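Local coordinates for DNA polymerase (Bacillus phage phi29, PDB 2PY5) that replicates the viral genome by protein-primed, processive strand-displacement synthesis and proofreads its own product with a 3'-5' exonuclease, at a contact of chain A with DNA. Numbering follows the deposited sequence.

A contact of chain A with DNA. Residues 13-15, 17, 65, 567. With nucleotides of chain B.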
loop_
_atom_site.group_PDB
_atom_site.type_symbol
_atom_site.label_atom_id
_atom_site.label_comp_id
_atom_site.label_asym_id
_atom_site.label_seq_id
_atom_site.Cartn_x
_atom_site.Cartn_y
_atom_site.Cartn_z
ATOM N N PHE A 13 -14.633 13.300 11.755
ATOM C CA PHE A 13 -14.885 13.467 13.187
ATOM C C PHE A 13 -13.614 13.897 13.907
ATOM O O PHE A 13 -12.500 13.507 13.527
ATOM C CB PHE A 13 -15.271 12.144 13.837
ATOM C CG PHE A 13 -16.586 11.541 13.379
ATOM C CD1 PHE A 13 -16.726 10.172 13.381
ATOM C CD2 PHE A 13 -17.674 12.320 13.005
ATOM C CE1 PHE A 13 -17.909 9.571 13.038
ATOM C CE2 PHE A 13 -18.858 11.734 12.642
ATOM C CZ PHE A 13 -18.976 10.342 12.649
ATOM N N GLU A 14 -13.779 14.691 14.965
ATOM C CA GLU A 14 -12.742 14.849 15.985
ATOM C C GLU A 14 -13.261 14.138 17.220
ATOM O O GLU A 14 -14.455 14.207 17.536
ATOM C CB GLU A 14 -12.426 16.310 16.283
ATOM C CG GLU A 14 -12.068 17.152 15.069
ATOM C CD GLU A 14 -10.774 16.730 14.364
ATOM O OE1 GLU A 14 -9.939 16.000 14.943
ATOM O OE2 GLU A 14 -10.591 17.166 13.207
ATOM N N THR A 15 -12.364 13.446 17.923
ATOM C CA THR A 15 -12.783 12.527 18.968
ATOM C C THR A 15 -11.951 12.709 20.241
ATOM O O THR A 15 -10.822 13.177 20.197
ATOM C CB THR A 15 -12.671 11.071 18.477
ATOM O OG1 THR A 15 -11.300 10.794 18.168
ATOM C CG2 THR A 15 -13.519 10.841 17.220
ATOM N N THR A 17 -9.879 11.298 23.608
ATOM C CA THR A 17 -8.741 10.385 23.573
ATOM C C THR A 17 -8.535 9.653 24.892
ATOM O O THR A 17 -7.442 9.190 25.183
ATOM C CB THR A 17 -7.473 11.142 23.141
ATOM O OG1 THR A 17 -7.074 12.064 24.158
ATOM C CG2 THR A 17 -7.735 11.895 21.825
ATOM N N PHE A 65 -11.099 4.183 11.343
ATOM C CA PHE A 65 -11.152 5.006 12.559
ATOM C C PHE A 65 -12.568 5.550 12.784
ATOM O O PHE A 65 -13.248 5.137 13.700
ATOM C CB PHE A 65 -10.113 6.130 12.497
ATOM C CG PHE A 65 -10.064 6.957 13.743
ATOM C CD1 PHE A 65 -9.404 6.491 14.873
ATOM C CD2 PHE A 65 -10.715 8.169 13.793
ATOM C CE1 PHE A 65 -9.395 7.247 16.049
ATOM C CE2 PHE A 65 -10.702 8.933 14.981
ATOM C CZ PHE A 65 -10.048 8.461 16.073
ATOM N N LEU A 567 -6.564 6.129 20.215
ATOM C CA LEU A 567 -5.187 5.935 19.799
ATOM C C LEU A 567 -4.332 6.170 21.030
ATOM O O LEU A 567 -4.192 7.306 21.490
ATOM C CB LEU A 567 -4.831 6.911 18.686
ATOM C CG LEU A 567 -5.638 6.683 17.397
ATOM C CD1 LEU A 567 -5.360 7.762 16.366
ATOM C CD2 LEU A 567 -5.291 5.311 16.847
ATOM P P DT B 6 -4.399 10.622 8.031
ATOM O OP1 DT B 6 -5.089 11.542 7.135
ATOM O OP2 DT B 6 -3.137 10.993 8.681
ATOM O "O5'" DT B 6 -5.365 10.284 9.271
ATOM C "C5'" DT B 6 -6.763 10.145 9.077
ATOM C "C4'" DT B 6 -7.353 9.676 10.387
ATOM O "O4'" DT B 6 -6.829 8.388 10.751
ATOM C "C3'" DT B 6 -7.003 10.583 11.561
ATOM O "O3'" DT B 6 -7.876 11.708 11.627
ATOM C "C2'" DT B 6 -7.136 9.633 12.744
ATOM C "C1'" DT B 6 -6.822 8.260 12.162
ATOM N N1 DT B 6 -5.480 7.725 12.535
ATOM C C2 DT B 6 -5.394 6.413 12.927
ATOM O O2 DT B 6 -6.348 5.662 12.988
ATOM N N3 DT B 6 -4.124 6.009 13.257
ATOM C C4 DT B 6 -2.965 6.767 13.214
ATOM O O4 DT B 6 -1.876 6.291 13.524
ATOM C C5 DT B 6 -3.127 8.126 12.762
ATOM C C7 DT B 6 -1.950 9.039 12.673
ATOM C C6 DT B 6 -4.369 8.541 12.447
ATOM P P DT B 7 -7.371 13.051 12.350
ATOM O OP1 DT B 7 -8.224 14.144 11.855
ATOM O OP2 DT B 7 -5.902 13.195 12.334
ATOM O "O5'" DT B 7 -7.737 12.695 13.865
ATOM C "C5'" DT B 7 -9.063 12.363 14.246
ATOM C "C4'" DT B 7 -9.071 12.111 15.743
ATOM O "O4'" DT B 7 -8.155 11.043 16.051
ATOM C "C3'" DT B 7 -8.605 13.274 16.622
ATOM O "O3'" DT B 7 -9.657 14.202 16.918
ATOM C "C2'" DT B 7 -8.182 12.527 17.879
ATOM C "C1'" DT B 7 -7.589 11.241 17.334
ATOM N N1 DT B 7 -6.085 11.253 17.218
ATOM C C2 DT B 7 -5.364 10.915 18.336
ATOM O O2 DT B 7 -5.878 10.620 19.399
ATOM N N3 DT B 7 -4.007 10.930 18.173
ATOM C C4 DT B 7 -3.311 11.240 17.022
ATOM O O4 DT B 7 -2.076 11.222 16.992
ATOM C C5 DT B 7 -4.123 11.587 15.882
ATOM C C7 DT B 7 -3.469 11.936 14.579
ATOM C C6 DT B 7 -5.460 11.577 16.020
HETATM O O HOH W 1 -7.531 8.808 20.455
HETATM O O HOH W 2 -9.282 15.602 19.398
HETATM O O HOH W 3 -10.718 13.493 11.247
#
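Glu14 and Thr15 grip the 3'-hydroxyl of DT7, the last modelled nucleotide of a single strand held in the 3'-5' exonuclease site. DT7 O3' donates to the carboxylate oxygen Glu14 OE1 at 2.7 Å, meeting the anti lone pair, the one turned away from OE2; the bend at chi2 (-65°) turns the carboxylate toward this O3'. Thr15 N donates to DT7 O3' at 3.0 Å (162° at H), and water 2 links that hydroxyl to Thr15 O. Further back, water 3 bridges Phe13 O and the phosphate oxygen OP1 of DT7. Ala12 and Ala66 are engineered, at positions essential for exonucleolysis.

Phe65 packs mainly on the sugars, with CB and CD1 also close to O2 of DT6. With CG anti to the backbone N (chi1 -177°), its ring points its CZ tip at DT7 O4', while DT6 C2' lies over one face near the rim and Thr15 OG1 meets the ring edge in plane.

The bases are touched mainly by shape. Leu567 rests its CD1 methyl on a face of each unpaired thymine, 3.7 Å from the ring centre of DT6 and 3.6 Å from that of DT7, in the corner between the two steeply inclined bases. Thr17 CG2 packs near O2 of DT7, which water 1 connects to Leu567 N. Such contacts, with no direct hydrogen bond to a base in this patch, would probably admit frayed ends of differing sequence.

Glu14 and Thr15 end strand 8-15, Phe65 lies in the first turn of helix 63-76, and Leu567 reaches in from the C-terminal strand 564-573.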